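PDB 3UXF: fimbrial subunit type 1 from Actinomyces oris, which forms the shaft of type 1 fimbriae on the bacterial surface as their major subunit, anchored to the cell wall peptidoglycan. Local coordinates for residues N423-V431 with L463-K471. Residues are numbered along the deposited sequence; the frame is centred on the assembly and turned at random.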
loop_
_atom_site.group_PDB
_atom_site.type_symbol
_atom_site.label_atom_id
_atom_site.label_comp_id
_atom_site.label_asym_id
_atom_site.label_seq_id
_atom_site.Cartn_x
_atom_site.Cartn_y
_atom_site.Cartn_z
ATOM N N ASN A 423 0.203 11.033 27.250
ATOM C CA ASN A 423 0.477 11.283 25.840
ATOM C C ASN A 423 1.492 10.302 25.314
ATOM O O ASN A 423 2.634 10.354 25.773
ATOM C CB ASN A 423 1.130 12.661 25.679
ATOM C CG ASN A 423 0.240 13.807 26.139
ATOM O OD1 ASN A 423 -0.996 13.741 26.004
ATOM N ND2 ASN A 423 0.843 14.850 26.649
ATOM N N TYR A 424 1.171 9.432 24.354
ATOM C CA TYR A 424 -0.131 9.291 23.721
ATOM C C TYR A 424 -0.389 7.796 23.554
ATOM O O TYR A 424 0.548 7.005 23.554
ATOM C CB TYR A 424 -0.119 9.948 22.341
ATOM C CG TYR A 424 0.364 11.377 22.347
ATOM C CD1 TYR A 424 -0.527 12.426 22.499
ATOM C CD2 TYR A 424 1.710 11.678 22.204
ATOM C CE1 TYR A 424 -0.096 13.730 22.510
ATOM C CE2 TYR A 424 2.152 12.986 22.217
ATOM C CZ TYR A 424 1.241 14.008 22.371
ATOM O OH TYR A 424 1.661 15.314 22.384
ATOM N N LEU A 425 -1.654 7.417 23.402
ATOM C CA LEU A 425 -2.023 6.015 23.254
ATOM C C LEU A 425 -2.658 5.724 21.898
ATOM O O LEU A 425 -3.486 6.489 21.420
ATOM C CB LEU A 425 -2.987 5.601 24.367
ATOM C CG LEU A 425 -2.368 5.315 25.734
ATOM C CD1 LEU A 425 -3.406 5.460 26.832
ATOM C CD2 LEU A 425 -1.748 3.934 25.757
ATOM N N ARG A 426 -2.263 4.611 21.293
ATOM C CA ARG A 426 -2.817 4.205 20.008
ATOM C C ARG A 426 -4.288 3.852 20.176
ATOM O O ARG A 426 -4.671 3.243 21.166
ATOM C CB ARG A 426 -2.056 3.002 19.449
ATOM C CG ARG A 426 -1.939 2.979 17.927
ATOM C CD ARG A 426 -1.967 1.554 17.390
ATOM N NE ARG A 426 -3.145 0.853 17.881
ATOM C CZ ARG A 426 -3.113 -0.158 18.738
ATOM N NH1 ARG A 426 -1.953 -0.619 19.187
ATOM N NH2 ARG A 426 -4.245 -0.710 19.146
ATOM N N ALA A 427 -5.108 4.235 19.204
ATOM C CA ALA A 427 -6.536 3.961 19.268
ATOM C C ALA A 427 -6.799 2.471 19.434
ATOM O O ALA A 427 -6.156 1.651 18.792
ATOM C CB ALA A 427 -7.225 4.480 18.018
ATOM N N ASN A 428 -7.748 2.127 20.298
ATOM C CA ASN A 428 -8.115 0.733 20.501
ATOM C C ASN A 428 -8.828 0.171 19.282
ATOM O O ASN A 428 -8.801 -1.030 19.034
ATOM C CB ASN A 428 -9.029 0.577 21.719
ATOM C CG ASN A 428 -8.363 0.999 23.011
ATOM O OD1 ASN A 428 -8.551 2.116 23.479
ATOM N ND2 ASN A 428 -7.586 0.098 23.596
ATOM N N ASP A 429 -9.475 1.052 18.530
ATOM C CA ASP A 429 -10.271 0.629 17.383
ATOM C C ASP A 429 -9.622 0.888 16.027
ATOM O O ASP A 429 -10.290 0.851 15.004
ATOM C CB ASP A 429 -11.660 1.269 17.431
ATOM C CG ASP A 429 -11.615 2.778 17.303
ATOM O OD1 ASP A 429 -10.512 3.352 17.377
ATOM O OD2 ASP A 429 -12.686 3.386 17.129
ATOM N N TYR A 430 -8.322 1.143 16.022
ATOM C CA TYR A 430 -7.589 1.333 14.780
ATOM C C TYR A 430 -6.186 0.814 15.019
ATOM O O TYR A 430 -5.419 1.397 15.773
ATOM C CB TYR A 430 -7.570 2.801 14.356
ATOM C CG TYR A 430 -7.370 3.013 12.868
ATOM C CD1 TYR A 430 -8.427 3.384 12.054
ATOM C CD2 TYR A 430 -6.123 2.848 12.284
ATOM C CE1 TYR A 430 -8.250 3.584 10.700
ATOM C CE2 TYR A 430 -5.935 3.048 10.930
ATOM C CZ TYR A 430 -7.004 3.415 10.143
ATOM O OH TYR A 430 -6.826 3.614 8.794
ATOM N N VAL A 431 -5.870 -0.305 14.388
ATOM C CA VAL A 431 -4.599 -0.958 14.616
ATOM C C VAL A 431 -4.123 -1.657 13.355
ATOM O O VAL A 431 -4.924 -2.098 12.538
ATOM C CB VAL A 431 -4.722 -1.982 15.759
ATOM C CG1 VAL A 431 -5.740 -3.051 15.404
ATOM C CG2 VAL A 431 -3.376 -2.596 16.084
ATOM N N LEU A 463 -9.408 0.623 35.953
ATOM C CA LEU A 463 -10.480 1.415 35.364
ATOM C C LEU A 463 -10.356 1.408 33.848
ATOM O O LEU A 463 -9.494 2.087 33.283
ATOM C CB LEU A 463 -10.328 2.850 35.859
ATOM C CG LEU A 463 -10.270 2.966 37.382
ATOM C CD1 LEU A 463 -10.006 4.425 37.769
ATOM C CD2 LEU A 463 -11.548 2.449 38.006
ATOM N N PRO A 464 -11.216 0.649 33.161
ATOM C CA PRO A 464 -11.099 0.508 31.703
ATOM C C PRO A 464 -11.511 1.775 31.007
ATOM O O PRO A 464 -12.420 2.478 31.470
ATOM C CB PRO A 464 -12.059 -0.628 31.375
ATOM C CG PRO A 464 -12.116 -1.419 32.654
ATOM C CD PRO A 464 -12.099 -0.368 33.737
ATOM N N PHE A 465 -10.869 2.029 29.875
ATOM C CA PHE A 465 -11.237 3.130 28.984
ATOM C C PHE A 465 -10.721 2.841 27.600
ATOM O O PHE A 465 -9.885 1.955 27.412
ATOM C CB PHE A 465 -10.677 4.478 29.493
ATOM C CG PHE A 465 -9.176 4.597 29.359
ATOM C CD1 PHE A 465 -8.355 4.076 30.347
ATOM C CD2 PHE A 465 -8.589 5.255 28.266
ATOM C CE1 PHE A 465 -6.964 4.143 30.265
ATOM C CE2 PHE A 465 -7.187 5.336 28.188
ATOM C CZ PHE A 465 -6.380 4.792 29.174
ATOM N N ARG A 466 -11.246 3.564 26.615
ATOM C CA ARG A 466 -10.810 3.419 25.234
ATOM C C ARG A 466 -10.383 4.757 24.678
ATOM O O ARG A 466 -10.947 5.806 25.033
ATOM C CB ARG A 466 -11.932 2.851 24.372
ATOM C CG ARG A 466 -12.142 1.369 24.590
ATOM C CD ARG A 466 -13.337 0.886 23.764
ATOM N NE ARG A 466 -13.422 -0.562 23.799
ATOM C CZ ARG A 466 -14.542 -1.247 23.561
ATOM N NH1 ARG A 466 -15.684 -0.608 23.294
ATOM N NH2 ARG A 466 -14.520 -2.581 23.611
ATOM N N VAL A 467 -9.386 4.713 23.795
ATOM C CA VAL A 467 -9.044 5.837 22.943
ATOM C C VAL A 467 -9.569 5.457 21.585
ATOM O O VAL A 467 -9.187 4.441 21.028
ATOM C CB VAL A 467 -7.497 6.074 22.924
ATOM C CG1 VAL A 467 -7.126 7.114 21.862
ATOM C CG2 VAL A 467 -7.024 6.544 24.305
ATOM N N LEU A 468 -10.520 6.250 21.081
ATOM C CA LEU A 468 -11.114 5.975 19.784
ATOM C C LEU A 468 -10.508 6.787 18.662
ATOM O O LEU A 468 -10.165 7.953 18.839
ATOM C CB LEU A 468 -12.613 6.249 19.857
ATOM C CG LEU A 468 -13.347 5.388 20.902
ATOM C CD1 LEU A 468 -14.816 5.772 20.856
ATOM C CD2 LEU A 468 -13.145 3.882 20.663
ATOM N N ALA A 469 -10.365 6.160 17.507
ATOM C CA ALA A 469 -9.804 6.805 16.326
ATOM C C ALA A 469 -10.510 8.112 16.019
ATOM O O ALA A 469 -9.871 9.075 15.582
ATOM C CB ALA A 469 -9.925 5.872 15.124
ATOM N N GLU A 470 -11.828 8.144 16.213
ATOM C CA GLU A 470 -12.571 9.366 15.883
ATOM C C GLU A 470 -12.076 10.570 16.643
ATOM O O GLU A 470 -12.166 11.693 16.123
ATOM C CB GLU A 470 -14.076 9.164 16.096
ATOM C CG GLU A 470 -14.463 8.786 17.506
ATOM C CD GLU A 470 -15.811 8.005 17.588
ATOM O OE1 GLU A 470 -15.895 6.802 17.179
ATOM O OE2 GLU A 470 -16.789 8.606 18.090
ATOM N N LYS A 471 -11.565 10.360 17.861
ATOM C CA LYS A 471 -10.980 11.454 18.625
ATOM C C LYS A 471 -9.514 11.599 18.253
ATOM O O LYS A 471 -9.057 12.709 17.967
ATOM C CB LYS A 471 -11.176 11.271 20.136
ATOM C CG LYS A 471 -12.640 11.471 20.552
ATOM C CD LYS A 471 -12.756 11.772 22.029
ATOM C CE LYS A 471 -14.207 12.023 22.442
ATOM N NZ LYS A 471 -14.819 13.141 21.681
HETATM O O HOH W 1 -13.496 5.777 16.205
#
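Asn-428 grips the backbone of Val-467 at two points. Its own N-H gives a 2.8 Å bond from Asn-428 N to Val-467 O, while its side-chain OD1 accepts Val-467 N at 2.7 Å, with the donor nearly in line with the amide C=O (162°). With CG beside its own backbone N (chi1 -62°), the side chain points OD1 end-on at Val-467 N, and OD1 also presses on Arg-466 CA at 3.1 Å. One residue on, Asp-429 OD1 uses its syn lone pair to take Ala-469 N at 2.8 Å, holding the first N-H of the short helix that follows Leu-468. The other carboxylate oxygen, OD2, rests against Leu-468 CD2 and accepts a hydrogen bond from a water that in turn accepts from Glu-470 N and donates to Glu-470 OE1. The acid thus holds one amide directly and a second through water.

Apolar contacts flank this polar centre. The Ala-469 methyl sits 3.9 Å from Tyr-430 CB, and Val-467 CG2 packs on Leu-425 CB. Farther along, Leu-425 CD1 meets Phe-465 CZ at the ring edge (3.8 Å), the two side chains crossing at about a right angle.

Behind the type I turn 427-430, Arg-426 NE bonds Tyr-430 O at 3.1 Å, bracing the turn from within its own segment. Arg-466 reaches away to Asp-443 O and makes a cation-pi contact with Tyr-444. In the prealbumin-like domain, the contact joins the turn after strand 419-426 to the link between strand 463-465 and helix 469-472, with Val-467 and Ala-469 against strand 344-362 and Leu-425 and Phe-465 against strand 444-451.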